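Side-chain contacts in acyl-coenzyme A oxidase 1 (Yarrowia lipolytica, PDB 5Y9D), which catalyses the FAD-dependent oxidation of 2,3-saturated acyl-CoAs by molecular oxygen to (2E)-enoyl-CoAs and hydrogen peroxide in peroxisomal fatty acid beta-oxidation: residues 131-136 and 308-313; 474-479 and 552-557; 535-540 and 558-563. All coordinates share one frame; numbering follows the deposited sequence.

Interaction 1: residues 131-136 and 308-313; sequences HNNLFI and LIRGRV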
loop_
_atom_site.group_PDB
_atom_site.type_symbol
_atom_site.label_atom_id
_atom_site.label_comp_id
_atom_site.label_asym_id
_atom_site.label_seq_id
_atom_site.Cartn_x
_atom_site.Cartn_y
_atom_site.Cartn_z
ATOM N N HIS A 131 -2.445 -27.207 -0.001
ATOM C CA HIS A 131 -2.559 -28.651 0.122
ATOM C C HIS A 131 -1.720 -29.144 1.249
ATOM O O HIS A 131 -2.184 -29.802 2.184
ATOM C CB HIS A 131 -2.077 -29.339 -1.145
ATOM C CG HIS A 131 -1.733 -30.761 -0.932
ATOM N ND1 HIS A 131 -2.682 -31.755 -0.935
ATOM C CD2 HIS A 131 -0.551 -31.367 -0.691
ATOM C CE1 HIS A 131 -2.102 -32.915 -0.714
ATOM N NE2 HIS A 131 -0.806 -32.708 -0.565
ATOM N N ASN A 132 -0.449 -28.802 1.153
ATOM C CA ASN A 132 0.576 -29.362 2.003
ATOM C C ASN A 132 0.580 -28.703 3.381
ATOM O O ASN A 132 0.880 -29.364 4.339
ATOM C CB ASN A 132 1.895 -29.264 1.266
ATOM C CG ASN A 132 3.043 -28.991 2.160
ATOM O OD1 ASN A 132 3.483 -27.861 2.285
ATOM N ND2 ASN A 132 3.546 -30.023 2.781
ATOM N N ASN A 133 0.181 -27.437 3.486
ATOM C CA ASN A 133 -0.012 -26.749 4.802
ATOM C C ASN A 133 -1.468 -26.867 5.285
ATOM O O ASN A 133 -1.734 -27.515 6.278
ATOM C CB ASN A 133 0.460 -25.253 4.740
ATOM C CG ASN A 133 0.066 -24.413 5.978
ATOM O OD1 ASN A 133 0.357 -24.781 7.117
ATOM N ND2 ASN A 133 -0.549 -23.238 5.742
ATOM N N LEU A 134 -2.416 -26.277 4.566
ATOM C CA LEU A 134 -3.794 -26.202 5.046
ATOM C C LEU A 134 -4.549 -27.514 5.001
ATOM O O LEU A 134 -5.140 -27.908 5.984
ATOM C CB LEU A 134 -4.554 -25.149 4.269
ATOM C CG LEU A 134 -4.021 -23.734 4.520
ATOM C CD1 LEU A 134 -4.782 -22.711 3.695
ATOM C CD2 LEU A 134 -4.123 -23.402 5.993
ATOM N N PHE A 135 -4.501 -28.208 3.874
ATOM C CA PHE A 135 -5.295 -29.396 3.718
ATOM C C PHE A 135 -4.725 -30.545 4.541
ATOM O O PHE A 135 -5.455 -31.211 5.282
ATOM C CB PHE A 135 -5.441 -29.804 2.245
ATOM C CG PHE A 135 -6.000 -31.156 2.081
ATOM C CD1 PHE A 135 -7.354 -31.349 2.102
ATOM C CD2 PHE A 135 -5.169 -32.254 2.038
ATOM C CE1 PHE A 135 -7.890 -32.612 2.003
ATOM C CE2 PHE A 135 -5.697 -33.537 1.953
ATOM C CZ PHE A 135 -7.066 -33.709 1.926
ATOM N N ILE A 136 -3.426 -30.766 4.402
ATOM C CA ILE A 136 -2.752 -31.866 5.092
ATOM C C ILE A 136 -2.735 -31.637 6.578
ATOM O O ILE A 136 -2.960 -32.582 7.352
ATOM C CB ILE A 136 -1.326 -32.053 4.553
ATOM C CG1 ILE A 136 -1.406 -32.763 3.204
ATOM C CG2 ILE A 136 -0.417 -32.813 5.532
ATOM C CD1 ILE A 136 -1.959 -34.158 3.276
ATOM N N LEU A 308 -4.564 -23.356 10.872
ATOM C CA LEU A 308 -4.450 -21.911 10.702
ATOM C C LEU A 308 -3.354 -21.300 11.557
ATOM O O LEU A 308 -2.765 -20.291 11.165
ATOM C CB LEU A 308 -5.784 -21.227 10.993
ATOM C CG LEU A 308 -6.929 -21.593 10.021
ATOM C CD1 LEU A 308 -8.214 -20.824 10.344
ATOM C CD2 LEU A 308 -6.506 -21.369 8.571
ATOM N N ILE A 309 -3.084 -21.903 12.715
ATOM C CA ILE A 309 -2.082 -21.374 13.617
ATOM C C ILE A 309 -0.744 -21.600 12.953
ATOM O O ILE A 309 0.085 -20.700 12.945
ATOM C CB ILE A 309 -2.084 -22.011 15.027
ATOM C CG1 ILE A 309 -3.473 -21.953 15.687
ATOM C CG2 ILE A 309 -1.118 -21.283 15.961
ATOM C CD1 ILE A 309 -3.621 -22.928 16.857
ATOM N N ARG A 310 -0.534 -22.775 12.362
ATOM C CA ARG A 310 0.755 -23.043 11.702
ATOM C C ARG A 310 1.165 -21.877 10.805
ATOM O O ARG A 310 2.275 -21.372 10.915
ATOM C CB ARG A 310 0.728 -24.328 10.863
ATOM C CG ARG A 310 2.079 -24.704 10.272
ATOM C CD ARG A 310 2.083 -26.069 9.606
ATOM N NE ARG A 310 2.914 -26.035 8.392
ATOM C CZ ARG A 310 3.971 -26.816 8.126
ATOM N NH1 ARG A 310 4.385 -27.774 8.965
ATOM N NH2 ARG A 310 4.626 -26.640 6.981
ATOM N N GLY A 311 0.266 -21.459 9.916
ATOM C CA GLY A 311 0.598 -20.487 8.904
ATOM C C GLY A 311 0.613 -19.054 9.385
ATOM O O GLY A 311 1.161 -18.191 8.699
ATOM N N ARG A 312 -0.042 -18.775 10.514
ATOM C CA ARG A 312 0.056 -17.467 11.145
ATOM C C ARG A 312 1.460 -17.313 11.669
ATOM O O ARG A 312 2.047 -16.243 11.549
ATOM C CB ARG A 312 -0.911 -17.310 12.311
ATOM C CG ARG A 312 -2.292 -16.953 11.874
ATOM C CD ARG A 312 -3.229 -16.734 13.040
ATOM N NE ARG A 312 -4.576 -16.734 12.480
ATOM C CZ ARG A 312 -5.488 -17.666 12.673
ATOM N NH1 ARG A 312 -5.259 -18.685 13.483
ATOM N NH2 ARG A 312 -6.653 -17.559 12.062
ATOM N N VAL A 313 1.969 -18.399 12.253
ATOM C CA VAL A 313 3.360 -18.508 12.685
ATOM C C VAL A 313 4.293 -18.397 11.509
ATOM O O VAL A 313 5.286 -17.655 11.547
ATOM C CB VAL A 313 3.615 -19.847 13.408
ATOM C CG1 VAL A 313 5.101 -20.192 13.444
ATOM C CG2 VAL A 313 3.040 -19.798 14.808
#
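N133 and R310 both hold CG anti to the backbone N (chi1 -175° for R310), which carries an amide from helix 122-142 and an arginine chain from helix 306-334 into the groove between the two. The side chains run past each other in opposite directions. N133 OD1 comes to the edge of the guanidinium, near its plane, and receives a weak, strongly bent hydrogen bond from R310 NE (3.1 Å, 124° at the hydrogen). The same oxygen lies 3.3 Å from R310 CD, alongside the aliphatic part of the arginine. The guanidinium has its stronger partner further out, where NH2 donates to S110 OG. Replacing R310 by an alanine would probably deprive N133 OD1 and S110 OG of their common partner and leave the N133 amide freer to turn. Beyond the polar pair, L134 CD2 meets L308 CD2 at 4.1 Å, and both leucines also touch F166 of strand 166-167. The two segments run roughly antiparallel, 145° between their N-to-C directions, and their axes come within 9.5 Å; a pi-type turn at 131-135 is closed by I136 N to H131 O. N133 and L134 also touch E464, probably the catalytic proton acceptor, and the side chain of L134 lies about 5 Å from the bound FAD; the pairing thus joins N-terminal helices to C-alpha1 helices beside the active site of the acyl-CoA oxidase fold.

Interaction 2: residues 474-479 and 552-557; sequences MGRGLV and QAFEEL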
loop_
_atom_site.group_PDB
_atom_site.type_symbol
_atom_site.label_atom_id
_atom_site.label_comp_id
_atom_site.label_asym_id
_atom_site.label_seq_id
_atom_site.Cartn_x
_atom_site.Cartn_y
_atom_site.Cartn_z
ATOM N N MET A 474 -6.422 -10.821 20.239
ATOM C CA MET A 474 -5.315 -10.726 21.173
ATOM C C MET A 474 -5.691 -9.786 22.335
ATOM O O MET A 474 -5.518 -10.128 23.491
ATOM C CB MET A 474 -4.037 -10.269 20.493
ATOM C CG MET A 474 -2.832 -10.374 21.416
ATOM S SD MET A 474 -1.504 -9.297 20.894
ATOM C CE MET A 474 -0.223 -10.533 20.677
ATOM N N GLY A 475 -6.238 -8.627 22.025
ATOM C CA GLY A 475 -6.753 -7.750 23.072
ATOM C C GLY A 475 -7.603 -8.492 24.101
ATOM O O GLY A 475 -7.379 -8.352 25.291
ATOM N N ARG A 476 -8.564 -9.299 23.643
ATOM C CA ARG A 476 -9.376 -10.113 24.547
ATOM C C ARG A 476 -8.527 -11.076 25.386
ATOM O O ARG A 476 -8.705 -11.161 26.603
ATOM C CB ARG A 476 -10.436 -10.913 23.785
ATOM C CG ARG A 476 -11.155 -11.923 24.667
ATOM C CD ARG A 476 -12.378 -12.490 23.989
ATOM N NE ARG A 476 -11.958 -13.137 22.761
ATOM C CZ ARG A 476 -12.598 -13.063 21.600
ATOM N NH1 ARG A 476 -13.731 -12.365 21.492
ATOM N NH2 ARG A 476 -12.087 -13.691 20.540
ATOM N N GLY A 477 -7.621 -11.798 24.730
ATOM C CA GLY A 477 -6.728 -12.722 25.431
ATOM C C GLY A 477 -5.858 -12.040 26.490
ATOM O O GLY A 477 -5.416 -12.669 27.450
ATOM N N LEU A 478 -5.592 -10.760 26.293
ATOM C CA LEU A 478 -4.702 -10.036 27.148
ATOM C C LEU A 478 -5.472 -9.568 28.355
ATOM O O LEU A 478 -4.927 -9.528 29.458
ATOM C CB LEU A 478 -4.120 -8.818 26.420
ATOM C CG LEU A 478 -3.083 -9.025 25.333
ATOM C CD1 LEU A 478 -2.848 -7.726 24.593
ATOM C CD2 LEU A 478 -1.794 -9.505 25.935
ATOM N N VAL A 479 -6.731 -9.187 28.146
ATOM C CA VAL A 479 -7.597 -8.895 29.254
ATOM C C VAL A 479 -7.778 -10.157 30.101
ATOM O O VAL A 479 -7.602 -10.111 31.309
ATOM C CB VAL A 479 -8.924 -8.333 28.786
ATOM C CG1 VAL A 479 -9.888 -8.211 29.943
ATOM C CG2 VAL A 479 -8.723 -6.964 28.151
ATOM N N GLN A 552 -20.425 -8.800 24.711
ATOM C CA GLN A 552 -20.867 -7.441 24.458
ATOM C C GLN A 552 -19.901 -6.460 25.049
ATOM O O GLN A 552 -19.751 -5.358 24.520
ATOM C CB GLN A 552 -22.222 -7.174 25.083
ATOM C CG GLN A 552 -23.346 -8.098 24.646
ATOM C CD GLN A 552 -24.505 -8.003 25.605
ATOM O OE1 GLN A 552 -24.607 -8.788 26.562
ATOM N NE2 GLN A 552 -25.358 -7.011 25.393
ATOM N N ALA A 553 -19.262 -6.840 26.155
ATOM C CA ALA A 553 -18.257 -5.980 26.784
ATOM C C ALA A 553 -17.061 -5.770 25.876
ATOM O O ALA A 553 -16.652 -4.636 25.668
ATOM C CB ALA A 553 -17.807 -6.546 28.123
ATOM N N PHE A 554 -16.509 -6.857 25.335
ATOM C CA PHE A 554 -15.314 -6.780 24.454
ATOM C C PHE A 554 -15.558 -5.924 23.234
ATOM O O PHE A 554 -14.709 -5.088 22.920
ATOM C CB PHE A 554 -14.796 -8.166 24.046
ATOM C CG PHE A 554 -14.137 -8.912 25.176
ATOM C CD1 PHE A 554 -13.072 -8.350 25.865
ATOM C CD2 PHE A 554 -14.591 -10.153 25.564
ATOM C CE1 PHE A 554 -12.491 -9.013 26.926
ATOM C CE2 PHE A 554 -14.005 -10.823 26.616
ATOM C CZ PHE A 554 -12.965 -10.242 27.308
ATOM N N GLU A 555 -16.718 -6.083 22.586
ATOM C CA GLU A 555 -17.115 -5.183 21.480
ATOM C C GLU A 555 -17.152 -3.697 21.915
ATOM O O GLU A 555 -16.731 -2.816 21.155
ATOM C CB GLU A 555 -18.475 -5.580 20.877
ATOM C CG GLU A 555 -18.861 -4.781 19.622
ATOM C CD GLU A 555 -20.374 -4.627 19.415
ATOM O OE1 GLU A 555 -21.114 -5.645 19.514
ATOM O OE2 GLU A 555 -20.820 -3.479 19.129
ATOM N N GLU A 556 -17.637 -3.406 23.121
ATOM C CA GLU A 556 -17.582 -2.016 23.607
ATOM C C GLU A 556 -16.135 -1.564 23.686
ATOM O O GLU A 556 -15.829 -0.411 23.374
ATOM C CB GLU A 556 -18.319 -1.801 24.954
ATOM C CG GLU A 556 -19.684 -1.113 24.823
ATOM C CD GLU A 556 -19.607 0.343 24.351
ATOM O OE1 GLU A 556 -18.910 1.171 24.987
ATOM O OE2 GLU A 556 -20.261 0.686 23.346
ATOM N N LEU A 557 -15.263 -2.509 24.044
ATOM C CA LEU A 557 -13.814 -2.290 24.231
ATOM C C LEU A 557 -12.942 -2.578 22.993
ATOM O O LEU A 557 -11.718 -2.575 23.079
ATOM C CB LEU A 557 -13.316 -3.128 25.447
ATOM C CG LEU A 557 -13.296 -2.472 26.848
ATOM C CD1 LEU A 557 -14.137 -1.198 26.931
ATOM C CD2 LEU A 557 -13.721 -3.471 27.923
#
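R476 and F554 make a CH-pi contact that joins helix 467-486 of the C-alpha1 part to the short helix 550-556 of the C-terminal helical region. The aliphatic part of the arginine, not its charged end, covers the ring. R476 CG sits 3.7 Å from the centroid of the F554 ring and 16° off its normal, while R476 CD comes to 3.5 Å from F554 CE2, so two successive methylenes rest over the same face. The arginine crosses the phenylalanine at about a right angle. Its chain bends at chi3 (59°), and the guanidinium plane ends up 83° from that of the ring, so the charged group is not stacked on the pi face. V479, one turn further along helix 467-486, approaches differently: V479 CG1 lies near the ring plane, at the edge, 4.1 Å from F554 CE1. Face and edge of one aromatic ring are therefore met by two residues of a single helix, whose backbone comes closest where the CA atoms of R476 and F554 are 6.8 Å apart. Y541 of helix 519-544 stacks with F554, and R561 of helix 558-581 touches it too, so the ring is a meeting point for several helices. The far side of helix 550-556 faces the second subunit, where E555 OE1 has a weak hydrogen bond with T342 of that subunit. Carbon against carbon and C-H against pi cloud are what join these two segments, which implies an association resting on shape and dispersion, with the arginine's charge carried past the ring.

Interaction 3: residues 535-540 and 558-563; sequences LRTTDK and SQQRFQ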
loop_
_atom_site.group_PDB
_atom_site.type_symbol
_atom_site.label_atom_id
_atom_site.label_comp_id
_atom_site.label_asym_id
_atom_site.label_seq_id
_atom_site.Cartn_x
_atom_site.Cartn_y
_atom_site.Cartn_z
ATOM N N LEU A 535 -4.176 -2.960 31.951
ATOM C CA LEU A 535 -4.801 -2.903 33.287
ATOM C C LEU A 535 -5.982 -1.958 33.308
ATOM O O LEU A 535 -6.977 -2.242 33.952
ATOM C CB LEU A 535 -3.781 -2.571 34.405
ATOM C CG LEU A 535 -2.846 -3.747 34.817
ATOM C CD1 LEU A 535 -1.853 -3.429 35.925
ATOM C CD2 LEU A 535 -3.623 -4.968 35.215
ATOM N N ARG A 536 -5.891 -0.862 32.562
ATOM C CA ARG A 536 -7.023 0.053 32.407
ATOM C C ARG A 536 -8.182 -0.633 31.658
ATOM O O ARG A 536 -9.353 -0.550 32.075
ATOM C CB ARG A 536 -6.606 1.336 31.667
ATOM C CG ARG A 536 -7.637 2.452 31.757
ATOM C CD ARG A 536 -7.500 3.509 30.662
ATOM N NE ARG A 536 -7.987 3.051 29.351
ATOM C CZ ARG A 536 -8.278 3.849 28.321
ATOM N NH1 ARG A 536 -8.162 5.175 28.422
ATOM N NH2 ARG A 536 -8.694 3.318 27.178
ATOM N N THR A 537 -7.849 -1.298 30.549
ATOM C CA THR A 537 -8.837 -1.954 29.723
ATOM C C THR A 537 -9.477 -3.043 30.538
ATOM O O THR A 537 -10.689 -3.179 30.523
ATOM C CB THR A 537 -8.233 -2.551 28.431
ATOM O OG1 THR A 537 -7.668 -1.499 27.632
ATOM C CG2 THR A 537 -9.313 -3.270 27.617
ATOM N N THR A 538 -8.688 -3.791 31.293
ATOM C CA THR A 538 -9.279 -4.785 32.196
ATOM C C THR A 538 -10.208 -4.166 33.258
ATOM O O THR A 538 -11.214 -4.776 33.666
ATOM C CB THR A 538 -8.207 -5.601 32.891
ATOM O OG1 THR A 538 -7.361 -6.197 31.891
ATOM C CG2 THR A 538 -8.846 -6.672 33.734
ATOM N N ASP A 539 -9.875 -2.951 33.680
ATOM C CA ASP A 539 -10.748 -2.190 34.560
ATOM C C ASP A 539 -12.111 -1.888 33.935
ATOM O O ASP A 539 -13.128 -2.186 34.548
ATOM C CB ASP A 539 -10.076 -0.881 35.009
ATOM C CG ASP A 539 -10.561 -0.417 36.362
ATOM O OD1 ASP A 539 -10.303 -1.135 37.356
ATOM O OD2 ASP A 539 -11.196 0.658 36.426
ATOM N N LYS A 540 -12.135 -1.292 32.739
ATOM C CA LYS A 540 -13.403 -0.979 32.081
ATOM C C LYS A 540 -14.231 -2.242 31.885
ATOM O O LYS A 540 -15.454 -2.212 31.999
ATOM C CB LYS A 540 -13.196 -0.292 30.735
ATOM C CG LYS A 540 -12.606 1.114 30.796
ATOM C CD LYS A 540 -13.635 2.174 31.186
ATOM C CE LYS A 540 -13.343 3.517 30.516
ATOM N NZ LYS A 540 -14.441 4.500 30.747
ATOM N N SER A 558 -13.558 -2.629 21.825
ATOM C CA SER A 558 -12.836 -2.998 20.624
ATOM C C SER A 558 -11.659 -2.078 20.339
ATOM O O SER A 558 -10.576 -2.553 20.067
ATOM C CB SER A 558 -13.776 -2.929 19.427
ATOM O OG SER A 558 -14.481 -4.126 19.261
ATOM N N GLN A 559 -11.843 -0.772 20.440
ATOM C CA GLN A 559 -10.744 0.151 20.201
ATOM C C GLN A 559 -9.638 -0.034 21.224
ATOM O O GLN A 559 -8.469 0.074 20.908
ATOM C CB GLN A 559 -11.218 1.596 20.179
ATOM C CG GLN A 559 -10.099 2.616 20.073
ATOM C CD GLN A 559 -9.528 2.744 18.673
ATOM O OE1 GLN A 559 -9.815 1.940 17.791
ATOM N NE2 GLN A 559 -8.707 3.762 18.465
ATOM N N GLN A 560 -10.034 -0.275 22.462
ATOM C CA GLN A 560 -9.102 -0.541 23.545
ATOM C C GLN A 560 -8.315 -1.826 23.346
ATOM O O GLN A 560 -7.144 -1.885 23.653
ATOM C CB GLN A 560 -9.834 -0.567 24.886
ATOM C CG GLN A 560 -10.240 0.797 25.403
ATOM C CD GLN A 560 -11.541 1.291 24.809
ATOM O OE1 GLN A 560 -12.192 0.595 24.046
ATOM N NE2 GLN A 560 -11.921 2.503 25.158
ATOM N N ARG A 561 -8.978 -2.860 22.853
ATOM C CA ARG A 561 -8.324 -4.128 22.601
ATOM C C ARG A 561 -7.243 -4.000 21.542
ATOM O O ARG A 561 -6.194 -4.598 21.663
ATOM C CB ARG A 561 -9.336 -5.200 22.213
ATOM C CG ARG A 561 -10.035 -5.837 23.395
ATOM C CD ARG A 561 -10.936 -6.972 22.966
ATOM N NE ARG A 561 -11.986 -6.524 22.070
ATOM C CZ ARG A 561 -12.704 -7.327 21.299
ATOM N NH1 ARG A 561 -12.486 -8.624 21.308
ATOM N NH2 ARG A 561 -13.644 -6.832 20.519
ATOM N N PHE A 562 -7.512 -3.223 20.504
ATOM C CA PHE A 562 -6.523 -2.922 19.475
ATOM C C PHE A 562 -5.300 -2.266 20.089
ATOM O O PHE A 562 -4.190 -2.749 19.913
ATOM C CB PHE A 562 -7.085 -2.018 18.360
ATOM C CG PHE A 562 -6.057 -1.615 17.329
ATOM C CD1 PHE A 562 -5.754 -2.452 16.252
ATOM C CD2 PHE A 562 -5.373 -0.421 17.440
ATOM C CE1 PHE A 562 -4.798 -2.079 15.302
ATOM C CE2 PHE A 562 -4.418 -0.048 16.507
ATOM C CZ PHE A 562 -4.124 -0.874 15.446
ATOM N N GLN A 563 -5.504 -1.179 20.814
ATOM C CA GLN A 563 -4.384 -0.495 21.459
ATOM C C GLN A 563 -3.480 -1.439 22.227
ATOM O O GLN A 563 -2.253 -1.357 22.115
ATOM C CB GLN A 563 -4.875 0.602 22.371
ATOM C CG GLN A 563 -5.046 1.930 21.651
ATOM C CD GLN A 563 -3.702 2.607 21.423
ATOM O OE1 GLN A 563 -2.835 2.087 20.696
ATOM N NE2 GLN A 563 -3.508 3.757 22.060
#
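The guanidinium of R536 meets Q560 at its edge: R536 NH2 lies 3.4 Å from Q560 CG, and because that carbon is near the guanidinium plane the approach to the methylene is edge-on. The two side chains cross at about a right angle, and the guanidinium and amide planes, turned 46° from each other, are not parallel. The second guanidinium, that of R561, is occupied within its own helix. R561 NH2 donates to S558 OG (3.1 Å, 145° at the hydrogen), and the hydroxyl oxygen lies close to the guanidinium plane, a bond that ties the arginine back to the first turn of helix 558-581. T537 supplies the other half of the contact between the segments. Its OG1 is 3.6 Å from Q560 CB and its CG2 is 3.9 Å from the same carbon, so both branches of the threonine rest against the base of the glutamine. The hydroxyl is not used across the interface, being hydrogen-bonded to N533 O in its own helix. Helices 519-544 and 558-581 are successive long helices of the C-terminal helical region, linked through the short helix 550-556; within segments 535-540 and 558-563 the nearest CA atoms are those of T537 and Q560, 6.3 Å apart. Q560 CG, anti to the carbonyl carbon (chi1 -75°), is placed against R536 NH2. L557, directly before helix 558-581, is touched by T537 and K540. R536 NH1 also has a long, weak ion pair with D623 of the second subunit, and S558, Q559 and F562 pack on Y356 of that subunit.

Overall arrangement
Interactions 2 and 3 form one neighbourhood, their centres 7 Å apart, whereas interaction 1 stands alone, about 10 Å from interaction 2 and 14 Å from interaction 3 between nearest atoms. R561 of interaction 3 packs against G475, R476 and F554 of interaction 2, and V479 touches T538, so helices 467-486, 519-544, 550-556 and 558-581 meet there. Interaction 1, buried nearest the chain's centre, pairs a weak polar bond with leucine packing near the bound FAD. Interaction 2 is buried and relies on an aromatic ring. Interaction 3 is only partly buried and sets the polar ends of R536 and T537 against the methylenes of Q560. Interactions 2 and 3 both touch the second subunit.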